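PDB 4FGW: glycerol-3-phosphate dehydrogenase [NAD(+)] 1 from Saccharomyces cerevisiae, which catalyses the NAD-dependent interconversion of dihydroxyacetone phosphate and sn-glycerol 3-phosphate, driving the glycerol accumulation that protects yeast against hyperosmotic stress. Local coordinates for residues A[49-52]-A[53-57]; A[109-112]-A[113-116]; A[337-340]-A[341-345]. All blocks are in the same frame, centred on the assembly; numbering follows the deposited sequence.

Three short local contacts illustrate how a two-domain dehydrogenase secures its helices. Contacts 1 and 2 both belong to the N-terminal Rossmann-type domain, with centres about 18 Å apart and nearest atoms about 11 Å apart. Contact 1 lies within helix 44-59, which follows strand 35-40; contact 2 builds helix 111-115, directly after strand 105-108 at one edge of the same sheet. Contact 3 comes last along the chain, at the start of helix 340-354 in the helical C-terminal domain, its centre about 32 Å from that of contact 1 and 34 Å from that of contact 2. Contact 3 carries a likely NAD-binding residue in the second domain, while contacts 1 and 2 lie on helices of the dinucleotide-binding fold.

Contact 1: A[49-52]-A[53-57]; sequences IAKV and VAENC
K51 NZ is gripped by two carboxylates: E55 OE2, one helical turn further on, at 2.8 Å, and that of E191 from a loop. The E55 bond is a salt bridge that uses the syn lone pair of OE2. K51 runs extended from its backbone and bends only at its last torsion (chi4 -81°), which brings the ammonium group back to E55, while the two chains cross obliquely. E55 leans beside its own backbone N, its CG 3.3 Å from K51 O. Its other oxygen, OE1, bonds to R224 and to Y226 OH, tying the helix to the region just before strand 227-232. A lysine in place of E55 would probably set a second ammonium group against K51 and leave R224 and Y226 without this acceptor.

Along the helix axis the backbone bonds repeat, as in V53 N to I49 O at 3.0 Å, and V53 CG2 rests 3.4 Å from that same I49 O. A50, V53 and C57 turn to strands 35-40 and 67-71, so the first helix of the Rossmann-type fold has an apolar face on the sheet and a charged side turned to E191, R224 and Y226. Two acidic and two basic groups alternate there, which is likely to keep all four ionised.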
# COMPACT_ATOMS: atom_id res chain seq x y z
N ILE A 49 -24.37 -1.78 8.35
CA ILE A 49 -24.59 -2.60 7.16
C ILE A 49 -26.07 -2.77 6.83
O ILE A 49 -26.43 -2.79 5.65
CB ILE A 49 -23.73 -3.89 7.13
CG1 ILE A 49 -23.07 -4.10 5.75
CG2 ILE A 49 -24.49 -5.14 7.57
CD1 ILE A 49 -21.82 -3.26 5.50
N ALA A 50 -26.93 -2.80 7.86
CA ALA A 50 -28.38 -2.90 7.75
C ALA A 50 -28.99 -1.61 7.18
O ALA A 50 -30.00 -1.68 6.47
CB ALA A 50 -28.98 -3.21 9.11
N LYS A 51 -28.36 -0.45 7.47
CA LYS A 51 -28.75 0.87 6.96
C LYS A 51 -28.43 0.94 5.46
O LYS A 51 -29.26 1.41 4.68
CB LYS A 51 -28.02 1.98 7.74
CG LYS A 51 -28.31 3.41 7.27
CD LYS A 51 -27.41 4.42 7.97
CE LYS A 51 -27.61 5.83 7.49
NZ LYS A 51 -26.89 6.11 6.23
N VAL A 52 -27.23 0.45 5.07
CA VAL A 52 -26.71 0.36 3.70
C VAL A 52 -27.67 -0.51 2.84
O VAL A 52 -28.08 -0.10 1.75
CB VAL A 52 -25.25 -0.18 3.72
CG1 VAL A 52 -24.79 -0.68 2.35
CG2 VAL A 52 -24.28 0.87 4.26
N VAL A 53 -28.03 -1.69 3.38
CA VAL A 53 -28.92 -2.67 2.76
C VAL A 53 -30.36 -2.13 2.62
O VAL A 53 -30.94 -2.25 1.54
CB VAL A 53 -28.81 -4.05 3.47
CG1 VAL A 53 -30.00 -4.95 3.17
CG2 VAL A 53 -27.50 -4.75 3.10
N ALA A 54 -30.91 -1.48 3.68
CA ALA A 54 -32.26 -0.89 3.66
C ALA A 54 -32.39 0.24 2.63
O ALA A 54 -33.46 0.39 2.02
CB ALA A 54 -32.66 -0.40 5.04
N GLU A 55 -31.32 1.02 2.44
CA GLU A 55 -31.24 2.11 1.46
C GLU A 55 -31.34 1.56 0.04
O GLU A 55 -32.04 2.13 -0.80
CB GLU A 55 -29.92 2.89 1.63
CG GLU A 55 -29.96 3.94 2.73
CD GLU A 55 -28.61 4.49 3.15
OE1 GLU A 55 -27.64 4.37 2.37
OE2 GLU A 55 -28.52 5.04 4.27
N ASN A 56 -30.64 0.44 -0.22
CA ASN A 56 -30.61 -0.23 -1.52
C ASN A 56 -31.89 -1.01 -1.84
O ASN A 56 -32.27 -1.06 -3.01
CB ASN A 56 -29.36 -1.09 -1.68
CG ASN A 56 -28.11 -0.28 -1.90
OD1 ASN A 56 -28.10 0.72 -2.62
ND2 ASN A 56 -27.02 -0.73 -1.31
N CYS A 57 -32.55 -1.59 -0.81
CA CYS A 57 -33.82 -2.31 -0.98
C CYS A 57 -34.91 -1.34 -1.45
O CYS A 57 -35.69 -1.69 -2.33
CB CYS A 57 -34.22 -3.03 0.31
SG CYS A 57 -33.21 -4.48 0.68

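Contact 2: A[109-112]-A[113-116]; sequences PDLI and DSVK
D110 is the N-cap of helix 111-115: its side-chain OD1 accepts from the backbone D113 N at 2.9 Å. The donor approaches from above the carboxylate plane, 37° out of it. With CG anti to the backbone N (chi1 -168°), the carboxylate is carried over the start of the helix, where it would probably offset the partial positive charge of the helix N-terminus.

Backbone bonding is less regular. S114 N reaches D110 O at 3.2 Å, and adds a weak bond to L111 O; V115 N likewise divides two weak bonds between L111 O and I112 O. Such sharing between the third and fourth preceding carbonyls suits a short, tightly wound helix. S114 OG also donates to L111 O, although the modelled 2.5 Å is so short that its exact length is doubtful.

Among van der Waals contacts, D110 CB and D113 CB meet at 3.8 Å. The two side chains cross at about a right angle, their carboxylate planes 81° apart. D113 OD1 accepts from N108 ND2, and the two carboxylates stay apart, D110 OD1 5.8 Å from D113 OD1. Apolar packing is shared by L111, against W71, I40 and L137, and V115, also against L137.

Helix 111-115, begun by the D110 N-cap, lies on the connection from edge strand 105-108 to strand 120-123, the crossover of a Rossmann-type sheet.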
# COMPACT_ATOMS: atom_id res chain seq x y z
N PRO A 109 -36.56 -8.90 17.78
CA PRO A 109 -35.88 -9.57 18.91
C PRO A 109 -35.79 -11.09 18.78
O PRO A 109 -35.00 -11.71 19.50
CB PRO A 109 -36.71 -9.15 20.12
CG PRO A 109 -38.08 -8.90 19.58
CD PRO A 109 -37.96 -8.55 18.12
N ASP A 110 -36.60 -11.69 17.88
CA ASP A 110 -36.65 -13.13 17.65
C ASP A 110 -35.81 -13.51 16.43
O ASP A 110 -36.08 -13.05 15.32
CB ASP A 110 -38.11 -13.60 17.49
CG ASP A 110 -38.31 -15.10 17.53
OD1 ASP A 110 -37.82 -15.80 16.61
OD2 ASP A 110 -39.03 -15.58 18.44
N LEU A 111 -34.79 -14.31 16.66
CA LEU A 111 -33.94 -14.80 15.62
C LEU A 111 -34.74 -15.44 14.53
O LEU A 111 -34.63 -15.06 13.38
CB LEU A 111 -32.96 -15.81 16.20
CG LEU A 111 -31.68 -16.13 15.43
CD1 LEU A 111 -31.07 -14.89 14.88
CD2 LEU A 111 -30.70 -16.83 16.31
N ILE A 112 -35.55 -16.42 14.88
CA ILE A 112 -36.29 -17.19 13.91
C ILE A 112 -37.29 -16.36 13.14
O ILE A 112 -37.52 -16.59 11.97
CB ILE A 112 -36.98 -18.36 14.58
CG1 ILE A 112 -35.99 -19.06 15.48
CG2 ILE A 112 -37.48 -19.34 13.55
CD1 ILE A 112 -34.66 -18.49 15.32
N ASP A 113 -37.89 -15.38 13.79
CA ASP A 113 -38.88 -14.57 13.10
C ASP A 113 -38.23 -13.70 12.03
O ASP A 113 -38.81 -13.43 10.98
CB ASP A 113 -39.67 -13.70 14.08
CG ASP A 113 -40.80 -12.95 13.41
OD1 ASP A 113 -41.16 -11.86 13.87
OD2 ASP A 113 -41.33 -13.44 12.41
N SER A 114 -37.01 -13.26 12.30
CA SER A 114 -36.26 -12.38 11.40
C SER A 114 -35.85 -13.14 10.12
O SER A 114 -35.76 -12.55 9.05
CB SER A 114 -35.03 -11.81 12.10
OG SER A 114 -34.10 -12.82 12.42
N VAL A 115 -35.64 -14.46 10.26
CA VAL A 115 -35.24 -15.39 9.21
C VAL A 115 -36.46 -15.97 8.43
O VAL A 115 -36.27 -16.58 7.37
CB VAL A 115 -34.25 -16.44 9.82
CG1 VAL A 115 -34.32 -17.82 9.15
CG2 VAL A 115 -32.83 -15.90 9.83
N LYS A 116 -37.66 -15.61 8.88
CA LYS A 116 -38.92 -16.01 8.28
C LYS A 116 -38.86 -15.95 6.79
O LYS A 116 -38.95 -14.90 6.20
CB LYS A 116 -40.05 -15.10 8.76
CG LYS A 116 -41.35 -15.83 9.06
CD LYS A 116 -42.00 -16.38 7.79
CE LYS A 116 -43.51 -16.56 7.93
NZ LYS A 116 -44.30 -15.51 7.22

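Contact 3: A[337-340]-A[341-345]; sequences SAQG and LITCK
The start of helix 340-354 belongs to a site thought to bind NAD, for Q339 is a probable cofactor ligand, and its carbonyl is held by the first helical turn. Q339 O collects several donors: I342 N at 2.8 Å, from above the carbonyl plane, and T343 N at 3.2 Å, a straighter bond with an N-H...O angle of 168°. T343 OG1, turned beside its own backbone N (chi1 -46°), adds a weak bond to the same oxygen. Two backbone bonds and a weaker hydroxyl one hold this carbonyl at the helix N-terminus.

The side chain of Q339 doubles back over that turn. A bend at chi2 (-51°) folds the amide toward the helix, so that NE2 lies 3.2 Å from I342 CD1, pressed against the aliphatic branch, and the two chains cross at about a right angle. The other end of the amide, OE1, comes 2.8 Å from T343 OG1, but the angle there is too poor for a hydrogen bond. Within this turn the amide of Q339 therefore makes contacts with I342 and T343 but no hydrogen bond.

On the inner side, L341 N donates to A338 O at 3.1 Å, and A338 CB touches L341 CD1 at 4.4 Å. C344 N closes the next turn on G340 O at 3.0 Å. G340 N bonds to N311, a likely substrate-binding residue, while L341 also packs on L250 of helix 235-257, and T343 and C344 on V247 of the same helix.

A helix start whose A338 and G340 lie by R310 and N311, and which carries Q339 between them, is consistent with a C-terminal helical domain completing the cofactor pocket of this dehydrogenase family.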
# COMPACT_ATOMS: atom_id res chain seq x y z
N SER A 337 -8.59 -4.65 23.10
CA SER A 337 -7.40 -5.43 22.78
C SER A 337 -6.86 -5.21 21.36
O SER A 337 -7.64 -4.96 20.44
CB SER A 337 -7.67 -6.92 22.99
OG SER A 337 -8.11 -7.19 24.31
N ALA A 338 -5.53 -5.32 21.20
CA ALA A 338 -4.86 -5.25 19.91
C ALA A 338 -4.80 -6.70 19.42
O ALA A 338 -3.96 -7.48 19.87
CB ALA A 338 -3.46 -4.66 20.05
N GLN A 339 -5.72 -7.07 18.54
CA GLN A 339 -5.87 -8.46 18.10
C GLN A 339 -4.56 -9.07 17.62
O GLN A 339 -4.25 -10.22 17.93
CB GLN A 339 -6.93 -8.56 17.00
CG GLN A 339 -7.98 -9.63 17.25
CD GLN A 339 -7.37 -10.98 17.58
OE1 GLN A 339 -7.02 -11.75 16.69
NE2 GLN A 339 -7.24 -11.27 18.87
N GLY A 340 -3.79 -8.30 16.86
CA GLY A 340 -2.54 -8.77 16.26
C GLY A 340 -1.60 -9.47 17.22
O GLY A 340 -0.80 -10.31 16.80
N LEU A 341 -1.70 -9.14 18.53
CA LEU A 341 -0.92 -9.74 19.62
C LEU A 341 -1.22 -11.24 19.72
O LEU A 341 -0.30 -12.03 19.90
CB LEU A 341 -1.28 -9.03 20.95
CG LEU A 341 -0.28 -8.03 21.55
CD1 LEU A 341 0.24 -7.05 20.54
CD2 LEU A 341 -0.94 -7.25 22.66
N ILE A 342 -2.50 -11.61 19.58
CA ILE A 342 -2.96 -13.00 19.63
C ILE A 342 -2.65 -13.69 18.28
O ILE A 342 -2.11 -14.79 18.27
CB ILE A 342 -4.46 -13.09 20.03
CG1 ILE A 342 -4.67 -12.62 21.49
CG2 ILE A 342 -5.04 -14.49 19.85
CD1 ILE A 342 -5.61 -11.42 21.64
N THR A 343 -2.97 -13.01 17.17
CA THR A 343 -2.77 -13.51 15.80
C THR A 343 -1.34 -13.94 15.50
O THR A 343 -1.15 -15.03 14.96
CB THR A 343 -3.40 -12.58 14.77
OG1 THR A 343 -4.72 -12.24 15.21
CG2 THR A 343 -3.49 -13.21 13.38
N CYS A 344 -0.33 -13.12 15.89
CA CYS A 344 1.08 -13.47 15.66
C CYS A 344 1.50 -14.77 16.37
O CYS A 344 2.34 -15.50 15.83
CB CYS A 344 2.03 -12.31 15.95
SG CYS A 344 2.30 -11.96 17.71
N LYS A 345 0.85 -15.09 17.51
CA LYS A 345 1.07 -16.33 18.26
C LYS A 345 0.36 -17.49 17.53
O LYS A 345 0.97 -18.54 17.34
CB LYS A 345 0.55 -16.18 19.70
CG LYS A 345 0.70 -17.41 20.58
CD LYS A 345 0.23 -17.13 22.00
CE LYS A 345 -0.30 -18.34 22.73
NZ LYS A 345 0.76 -19.35 22.99